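Local coordinates for protein uncharacterized peptidase Lmo0363 (Listeria monocytogenes, PDB 3L4E) that probably acts as a serine peptidase of family S51, hydrolysing peptide bonds, at residues S23-K28 against N80-V85; P16-F21 against E54-L59; K114-E119 against A123-P128. All coordinates share one frame; numbering follows the deposited sequence. Where two conformers were deposited one is given.

All three contacts belong to one alpha/beta fold built round a mixed sheet. Contacts 1 and 2 interleave along the chain, in the order 16-21, 23-28, 54-59, 80-85, and their centres are about 8 Å apart; they join directly where K28 O and L59 N, and G27 N and G57 O, lie at hydrogen-bonding distance. Contact 3 follows, its centre about 15 Å from that of contact 1 and about 17 Å from that of contact 2. Strands 82-85 and 115-119 are sheet neighbours, so contacts 1 and 3 share the sheet, while F18 and F21 of helix 15-21 pack on L115. Contacts 1 and 2 lie about 15 and 16 Å from the chain's centre, contact 3 about 4 Å, bordering the presumed active site.

Contact 1 of 3, residues S23-K28 against N80-V85; sequences SNLQGK and NDFIYV
L25 and K28, the first and last residues of a type II beta turn, close on F82. The turn carries the chain from helix 15-21 into strand 29-33, next to strand 82-85 in the parallel part of the central sheet, so this is a helix-to-strand connection of an alpha/beta fold. Apolar packing comes first. CD2 of L25 meets the edge of the F82 ring, near its plane, 3.7 Å from CE2, and the two side chains stand at about a right angle. K28 runs extended beyond CG and brings its CD obliquely to the same ring, 3.7 Å from F82 CZ. L58 and E22 also touch F82. Backbone bonding shapes the turn, with K28 N donating to L25 O at 3.0 Å. No hydrogen bond crosses between the segments, and K28 NZ stays 5.6 Å from D81 OD1, too far for a salt bridge, though the opposite charges may attract weakly. D81 instead uses OD2 to accept from T29 N, the residue following K28, and this bond draws the carboxylate against the lysine backbone, with OD2 of D81 3.4 Å from K28 CA and 3.5 Å from K28 CB.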
loop_
_atom_site.group_PDB
_atom_site.type_symbol
_atom_site.label_atom_id
_atom_site.label_comp_id
_atom_site.label_asym_id
_atom_site.label_seq_id
_atom_site.Cartn_x
_atom_site.Cartn_y
_atom_site.Cartn_z
ATOM N N SER A 23 14.412 8.409 8.606
ATOM C CA SER A 23 15.320 8.255 9.754
ATOM C C SER A 23 14.637 8.239 11.126
ATOM O O SER A 23 13.435 8.475 11.238
ATOM C CB SER A 23 16.382 9.357 9.751
ATOM O OG SER A 23 17.300 9.152 8.699
ATOM N N ASN A 24 15.436 7.974 12.163
ATOM C CA ASN A 24 14.989 7.991 13.562
ATOM C C ASN A 24 13.679 7.258 13.808
ATOM O O ASN A 24 12.729 7.802 14.374
ATOM C CB ASN A 24 14.907 9.423 14.089
ATOM C CG ASN A 24 16.229 10.154 13.986
ATOM O OD1 ASN A 24 16.322 11.191 13.331
ATOM N ND2 ASN A 24 17.264 9.612 14.625
ATOM N N LEU A 25 13.656 5.999 13.400
ATOM C CA LEU A 25 12.458 5.189 13.476
ATOM C C LEU A 25 12.139 4.664 14.868
ATOM O O LEU A 25 10.978 4.403 15.169
ATOM C CB LEU A 25 12.585 4.010 12.519
ATOM C CG LEU A 25 12.699 4.378 11.043
ATOM C CD1 LEU A 25 13.061 3.132 10.252
ATOM C CD2 LEU A 25 11.398 4.998 10.545
ATOM N N GLN A 26 13.159 4.513 15.712
ATOM C CA GLN A 26 12.985 3.879 17.015
ATOM C C GLN A 26 11.876 4.519 17.841
ATOM O O GLN A 26 11.908 5.721 18.117
ATOM C CB GLN A 26 14.296 3.897 17.810
ATOM C CG GLN A 26 14.198 3.229 19.174
ATOM C CD GLN A 26 14.141 1.714 19.081
ATOM O OE1 GLN A 26 14.744 1.114 18.190
ATOM N NE2 GLN A 26 13.422 1.087 20.009
ATOM N N GLY A 27 10.902 3.705 18.241
ATOM C CA GLY A 27 9.820 4.165 19.091
ATOM C C GLY A 27 8.640 4.787 18.366
ATOM O O GLY A 27 7.624 5.088 18.994
ATOM N N LYS A 28 8.763 4.997 17.057
ATOM C CA LYS A 28 7.646 5.551 16.304
ATOM C C LYS A 28 6.607 4.471 16.079
ATOM O O LYS A 28 6.926 3.285 16.106
ATOM C CB LYS A 28 8.114 6.173 14.989
ATOM C CG LYS A 28 9.014 7.376 15.204
ATOM C CD LYS A 28 9.130 8.229 13.960
ATOM C CE LYS A 28 9.678 9.601 14.293
ATOM N NZ LYS A 28 9.599 10.511 13.118
ATOM N N ASN A 80 -1.144 7.472 15.362
ATOM C CA ASN A 80 0.139 6.880 15.004
ATOM C C ASN A 80 0.901 7.647 13.930
ATOM O O ASN A 80 0.312 8.374 13.124
ATOM C CB ASN A 80 -0.035 5.404 14.642
ATOM C CG ASN A 80 -0.639 4.602 15.789
ATOM O OD1 ASN A 80 -0.291 4.806 16.953
ATOM N ND2 ASN A 80 -1.555 3.703 15.469
ATOM N N ASP A 81 2.218 7.483 13.940
ATOM C CA ASP A 81 3.108 8.266 13.101
ATOM C C ASP A 81 3.013 7.910 11.628
ATOM O O ASP A 81 3.052 8.797 10.768
ATOM C CB ASP A 81 4.545 8.089 13.579
ATOM C CG ASP A 81 4.740 8.571 15.001
ATOM O OD1 ASP A 81 4.467 9.757 15.262
ATOM O OD2 ASP A 81 5.150 7.766 15.856
ATOM N N PHE A 82 2.893 6.615 11.340
ATOM C CA PHE A 82 2.905 6.122 9.965
ATOM C C PHE A 82 1.662 5.309 9.675
ATOM O O PHE A 82 1.016 4.813 10.594
ATOM C CB PHE A 82 4.119 5.221 9.713
ATOM C CG PHE A 82 5.441 5.854 10.051
ATOM C CD1 PHE A 82 5.633 7.216 9.928
ATOM C CD2 PHE A 82 6.501 5.073 10.476
ATOM C CE1 PHE A 82 6.849 7.785 10.235
ATOM C CE2 PHE A 82 7.722 5.639 10.784
ATOM C CZ PHE A 82 7.897 6.994 10.664
ATOM N N ILE A 83 1.335 5.183 8.389
ATOM C CA ILE A 83 0.273 4.294 7.932
ATOM C C ILE A 83 0.915 3.257 7.013
ATOM O O ILE A 83 1.660 3.619 6.111
ATOM C CB ILE A 83 -0.818 5.072 7.146
ATOM C CG1 ILE A 83 -1.433 6.175 8.017
ATOM C CG2 ILE A 83 -1.913 4.122 6.636
ATOM C CD1 ILE A 83 -2.193 7.236 7.224
ATOM N N TYR A 84 0.648 1.974 7.251
ATOM C CA TYR A 84 1.222 0.903 6.434
ATOM C C TYR A 84 0.091 0.008 5.959
ATOM O O TYR A 84 -0.701 -0.475 6.766
ATOM C CB TYR A 84 2.195 0.086 7.281
ATOM C CG TYR A 84 2.877 -1.090 6.606
ATOM C CD1 TYR A 84 2.168 -2.255 6.295
ATOM C CD2 TYR A 84 4.246 -1.058 6.338
ATOM C CE1 TYR A 84 2.801 -3.350 5.713
ATOM C CE2 TYR A 84 4.887 -2.135 5.752
ATOM C CZ TYR A 84 4.164 -3.279 5.444
ATOM O OH TYR A 84 4.818 -4.348 4.869
ATOM N N VAL A 85 0.034 -0.227 4.653
ATOM C CA VAL A 85 -1.011 -1.059 4.068
ATOM C C VAL A 85 -0.373 -2.264 3.388
ATOM O O VAL A 85 0.406 -2.107 2.442
ATOM C CB VAL A 85 -1.868 -0.255 3.073
ATOM C CG1 VAL A 85 -2.929 -1.154 2.408
ATOM C CG2 VAL A 85 -2.525 0.929 3.782
#

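Contact 2 of 3, residues P16-F21 against E54-L59; sequences PLFTEF and ESLGLL
L56 does most of the touching, pushing its two methyls against F18 and T19 of helix 15-21. Two residues earlier, in the last turn of helix 44-55, E54 O accepts from G57 N at 3.0 Å. Next comes L56 itself: CG stands anti to the carbonyl carbon (chi1 -61°), which carries the fork toward helix 15-21. CD1 of L56 arrives at the edge of the F18 ring, near its plane, 3.8 Å from F18 CD2, and also nears T19 CG2 at 4.0 Å; CD2 of L56 lies 3.7 Å from T19 CG2. G57 follows with a positive phi of 87°, closing the helix in a Schellman motif and turning the chain toward strand 59-62. L58, already past the turn, sends CD1 to F18 from an oblique direction, a looser touch at 4.5 Å from CE2. At L59 the chain enters that edge strand and pairs with K28 and V30. F18 also meets F6 and F11 edge-to-face and lies against L115 and I117 of the sheet. Between the two segments only methyl and aromatic carbons meet, so what joins the end of one helix to the flank of the other is burial of apolar surface, without the directional hold of a polar bond.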
loop_
_atom_site.group_PDB
_atom_site.type_symbol
_atom_site.label_atom_id
_atom_site.label_comp_id
_atom_site.label_asym_id
_atom_site.label_seq_id
_atom_site.Cartn_x
_atom_site.Cartn_y
_atom_site.Cartn_z
ATOM N N PRO A 16 16.126 -1.927 3.567
ATOM C CA PRO A 16 17.162 -0.882 3.565
ATOM C C PRO A 16 16.771 0.370 2.775
ATOM O O PRO A 16 17.232 1.451 3.114
ATOM C CB PRO A 16 18.370 -1.573 2.911
ATOM C CG PRO A 16 18.151 -3.029 3.160
ATOM C CD PRO A 16 16.647 -3.216 3.085
ATOM N N LEU A 17 15.949 0.236 1.739
ATOM C CA LEU A 17 15.493 1.424 1.025
ATOM C C LEU A 17 14.583 2.246 1.922
ATOM O O LEU A 17 14.605 3.476 1.880
ATOM C CB LEU A 17 14.779 1.058 -0.278
ATOM C CG LEU A 17 15.641 0.272 -1.273
ATOM C CD1 LEU A 17 14.879 0.067 -2.578
ATOM C CD2 LEU A 17 16.981 0.967 -1.538
ATOM N N PHE A 18 13.786 1.566 2.744
ATOM C CA PHE A 18 12.946 2.284 3.692
ATOM C C PHE A 18 13.762 3.062 4.731
ATOM O O PHE A 18 13.444 4.218 5.034
ATOM C CB PHE A 18 11.933 1.378 4.402
ATOM C CG PHE A 18 11.013 2.136 5.310
ATOM C CD1 PHE A 18 10.011 2.946 4.779
ATOM C CD2 PHE A 18 11.168 2.077 6.687
ATOM C CE1 PHE A 18 9.183 3.672 5.607
ATOM C CE2 PHE A 18 10.346 2.791 7.513
ATOM C CZ PHE A 18 9.344 3.595 6.975
ATOM N N THR A 19 14.803 2.439 5.284
ATOM C CA THR A 19 15.633 3.136 6.260
ATOM C C THR A 19 16.440 4.270 5.620
ATOM O O THR A 19 16.779 5.232 6.289
ATOM C CB THR A 19 16.567 2.182 7.033
ATOM O OG1 THR A 19 17.449 1.522 6.118
ATOM C CG2 THR A 19 15.760 1.136 7.779
ATOM N N GLU A 20 16.747 4.152 4.331
ATOM C CA GLU A 20 17.301 5.283 3.590
ATOM C C GLU A 20 16.259 6.398 3.468
ATOM O O GLU A 20 16.573 7.568 3.611
ATOM C CB GLU A 20 17.774 4.845 2.196
ATOM C CG GLU A 20 18.284 5.977 1.327
ATOM C CD GLU A 20 18.628 5.523 -0.083
ATOM O OE1 GLU A 20 18.890 4.316 -0.276
ATOM O OE2 GLU A 20 18.645 6.375 -0.994
ATOM N N PHE A 21 15.013 6.020 3.212
ATOM C CA PHE A 21 13.929 6.986 3.023
ATOM C C PHE A 21 13.598 7.777 4.300
ATOM O O PHE A 21 13.434 9.004 4.259
ATOM C CB PHE A 21 12.690 6.244 2.504
ATOM C CG PHE A 21 11.524 7.131 2.164
ATOM C CD1 PHE A 21 11.605 8.043 1.124
ATOM C CD2 PHE A 21 10.328 7.020 2.858
ATOM C CE1 PHE A 21 10.521 8.848 0.797
ATOM C CE2 PHE A 21 9.234 7.822 2.537
ATOM C CZ PHE A 21 9.331 8.738 1.505
ATOM N N GLU A 54 9.096 -4.239 12.971
ATOM C CA GLU A 54 9.481 -4.394 14.371
ATOM C C GLU A 54 10.999 -4.443 14.529
ATOM O O GLU A 54 11.542 -3.961 15.525
ATOM C CB GLU A 54 8.803 -5.621 14.984
ATOM C CG GLU A 54 7.308 -5.403 15.213
ATOM C CD GLU A 54 6.559 -6.659 15.583
ATOM O OE1 GLU A 54 7.147 -7.751 15.486
ATOM O OE2 GLU A 54 5.375 -6.550 15.964
ATOM N N SER A 55 11.683 -4.998 13.533
ATOM C CA SER A 55 13.145 -5.074 13.582
ATOM C C SER A 55 13.786 -3.696 13.468
ATOM O O SER A 55 14.976 -3.542 13.747
ATOM C CB SER A 55 13.692 -5.982 12.480
ATOM O OG SER A 55 13.738 -5.293 11.233
ATOM N N LEU A 56 13.002 -2.699 13.057
ATOM C CA LEU A 56 13.501 -1.335 12.916
ATOM C C LEU A 56 13.216 -0.519 14.171
ATOM O O LEU A 56 13.557 0.664 14.254
ATOM C CB LEU A 56 12.844 -0.651 11.712
ATOM C CG LEU A 56 13.085 -1.304 10.355
ATOM C CD1 LEU A 56 12.384 -0.471 9.291
ATOM C CD2 LEU A 56 14.583 -1.449 10.077
ATOM N N GLY A 57 12.574 -1.151 15.145
ATOM C CA GLY A 57 12.227 -0.478 16.382
ATOM C C GLY A 57 10.895 0.245 16.337
ATOM O O GLY A 57 10.612 1.090 17.192
ATOM N N LEU A 58 10.083 -0.071 15.334
ATOM C CA LEU A 58 8.751 0.514 15.216
ATOM C C LEU A 58 7.740 -0.241 16.073
ATOM O O LEU A 58 7.853 -1.458 16.259
ATOM C CB LEU A 58 8.298 0.526 13.753
ATOM C CG LEU A 58 9.112 1.459 12.864
ATOM C CD1 LEU A 58 8.923 1.116 11.387
ATOM C CD2 LEU A 58 8.747 2.906 13.145
ATOM N N LEU A 59 6.761 0.489 16.601
ATOM C CA LEU A 59 5.664 -0.111 17.352
ATOM C C LEU A 59 4.490 -0.280 16.404
ATOM O O LEU A 59 3.950 0.704 15.886
ATOM C CB LEU A 59 5.258 0.783 18.514
ATOM C CG LEU A 59 6.273 0.839 19.643
ATOM C CD1 LEU A 59 5.923 1.956 20.613
ATOM C CD2 LEU A 59 6.319 -0.509 20.352
#

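Contact 3 of 3, residues K114-E119 against A123-P128; sequences KLYIGE and AVITSP
Y116 reaches out of strand 115-119 to T126 and I125 beyond the following helix. Its CB leaves the strand toward 123-128, and with CG anti to the backbone N (chi1 178°) the ring is carried in that direction. On the way CE2 passes T126 CG2 at 3.8 Å, an oblique approach. The same CE2 also passes 3.8 Å from CA of G118, where the strand carries no side chain. At the tip, OH packs on the end of I125, 3.5 Å from CD1, the two side chains crossing at about a right angle; its polar partner is G122 O, to which it is hydrogen-bonded. The link from strand 115-119 through G118, S120 and G122 into helix 121-124 is consistent with the nucleophile elbow of hydrolases, S120 being by similarity a charge-relay residue. Backbone crowding goes with that sharp turn: A123 folds back so that its CB lies 3.5 Å from G118 O. A type I turn runs from V124 to S127, and the hydroxyls of T126 and S127 supplement the backbone bonds. T126 OG1 gives its proton to A123 O at 2.7 Å, in the carbonyl plane, and that oxygen also accepts from T126 N. S127 OG does likewise at V124 O, 2.8 Å away and almost in line with the carbonyl bond (170°), with S127 N as the second donor there. Having OG1 committed to A123 fixes the rotation of T126 and turns its methyl toward the tyrosine. E119 sets its CB away from 123-128; its OE1 accepts from F11 N and its OE2 from G87 N, and the nearest side-chain atoms of E119 and S120 are about 4 Å apart.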
loop_
_atom_site.group_PDB
_atom_site.type_symbol
_atom_site.label_atom_id
_atom_site.label_comp_id
_atom_site.label_asym_id
_atom_site.label_seq_id
_atom_site.Cartn_x
_atom_site.Cartn_y
_atom_site.Cartn_z
ATOM N N LYS A 114 1.628 12.853 7.241
ATOM C CA LYS A 114 1.846 11.480 7.698
ATOM C C LYS A 114 2.402 10.587 6.594
ATOM O O LYS A 114 1.930 10.628 5.464
ATOM C CB LYS A 114 0.541 10.895 8.226
ATOM C CG LYS A 114 0.708 9.668 9.091
ATOM C CD LYS A 114 -0.347 9.663 10.194
ATOM C CE LYS A 114 -0.131 10.820 11.149
ATOM N NZ LYS A 114 -1.136 10.841 12.248
ATOM N N LEU A 115 3.414 9.790 6.928
ATOM C CA LEU A 115 4.023 8.862 5.980
ATOM C C LEU A 115 3.118 7.668 5.698
ATOM O O LEU A 115 2.670 6.986 6.623
ATOM C CB LEU A 115 5.372 8.370 6.509
ATOM C CG LEU A 115 6.055 7.252 5.717
ATOM C CD1 LEU A 115 6.354 7.699 4.295
ATOM C CD2 LEU A 115 7.330 6.788 6.418
ATOM N N TYR A 116 2.874 7.419 4.413
ATOM C CA TYR A 116 2.092 6.280 3.944
ATOM C C TYR A 116 3.006 5.255 3.278
ATOM O O TYR A 116 3.742 5.587 2.336
ATOM C CB TYR A 116 1.023 6.757 2.953
ATOM C CG TYR A 116 0.174 5.651 2.356
ATOM C CD1 TYR A 116 -1.015 5.249 2.965
ATOM C CD2 TYR A 116 0.555 5.012 1.178
ATOM C CE1 TYR A 116 -1.789 4.239 2.430
ATOM C CE2 TYR A 116 -0.221 3.993 0.628
ATOM C CZ TYR A 116 -1.401 3.621 1.259
ATOM O OH TYR A 116 -2.187 2.613 0.750
ATOM N N ILE A 117 2.970 4.024 3.779
ATOM C CA ILE A 117 3.735 2.927 3.197
ATOM C C ILE A 117 2.745 1.980 2.538
ATOM O O ILE A 117 1.854 1.435 3.201
ATOM C CB ILE A 117 4.531 2.153 4.256
ATOM C CG1 ILE A 117 5.465 3.088 5.035
ATOM C CG2 ILE A 117 5.299 0.989 3.602
ATOM C CD1 ILE A 117 5.948 2.480 6.349
ATOM N N GLY A 118 2.866 1.816 1.226
ATOM C CA GLY A 118 1.934 0.974 0.496
ATOM C C GLY A 118 2.608 -0.194 -0.185
ATOM O O GLY A 118 3.471 0.009 -1.045
ATOM N N GLU A 119 2.210 -1.408 0.192
ATOM C CA GLU A 119 2.788 -2.624 -0.371
ATOM C C GLU A 119 1.833 -3.306 -1.334
ATOM O O GLU A 119 0.724 -3.684 -0.947
ATOM C CB GLU A 119 3.123 -3.612 0.737
ATOM C CG GLU A 119 3.606 -4.956 0.214
ATOM C CD GLU A 119 3.843 -5.939 1.332
ATOM O OE1 GLU A 119 5.017 -6.209 1.624
ATOM O OE2 GLU A 119 2.865 -6.425 1.936
ATOM N N ALA A 123 0.045 -0.107 -2.627
ATOM C CA ALA A 123 0.582 0.828 -3.621
ATOM C C ALA A 123 -0.409 1.070 -4.758
ATOM O O ALA A 123 -0.557 2.196 -5.239
ATOM C CB ALA A 123 1.903 0.314 -4.195
ATOM N N VAL A 124 -1.076 0.010 -5.203
ATOM C CA VAL A 124 -1.994 0.140 -6.322
ATOM C C VAL A 124 -3.103 1.157 -6.011
ATOM O O VAL A 124 -3.499 1.932 -6.893
ATOM C CB VAL A 124 -2.577 -1.235 -6.744
ATOM C CG1 VAL A 124 -3.674 -1.077 -7.798
ATOM C CG2 VAL A 124 -1.471 -2.139 -7.264
ATOM N N ILE A 125 -3.602 1.174 -4.771
ATOM C CA ILE A 125 -4.696 2.108 -4.448
ATOM C C ILE A 125 -4.295 3.590 -4.430
ATOM O O ILE A 125 -5.163 4.461 -4.309
ATOM C CB ILE A 125 -5.452 1.754 -3.126
ATOM C CG1 ILE A 125 -4.521 1.847 -1.918
ATOM C CG2 ILE A 125 -6.104 0.385 -3.214
ATOM C CD1 ILE A 125 -5.281 1.827 -0.597
ATOM N N THR A 126 -3.002 3.891 -4.557
ATOM C CA THR A 126 -2.581 5.291 -4.683
ATOM C C THR A 126 -2.860 5.850 -6.083
ATOM O O THR A 126 -2.845 7.060 -6.280
ATOM C CB THR A 126 -1.085 5.511 -4.362
ATOM O OG1 THR A 126 -0.273 4.865 -5.351
ATOM C CG2 THR A 126 -0.730 4.987 -2.979
ATOM N N SER A 127 -3.118 4.963 -7.043
ATOM C CA SER A 127 -3.398 5.362 -8.424
ATOM C C SER A 127 -4.778 5.990 -8.578
ATOM O O SER A 127 -5.593 5.957 -7.657
ATOM C CB SER A 127 -3.310 4.145 -9.340
ATOM O OG SER A 127 -4.421 3.285 -9.138
ATOM N N PRO A 128 -5.051 6.565 -9.755
ATOM C CA PRO A 128 -6.392 7.121 -9.986
ATOM C C PRO A 128 -7.491 6.060 -9.996
ATOM O O PRO A 128 -8.609 6.347 -9.582
ATOM C CB PRO A 128 -6.269 7.754 -11.378
ATOM C CG PRO A 128 -4.794 8.026 -11.543
ATOM C CD PRO A 128 -4.115 6.888 -10.848
#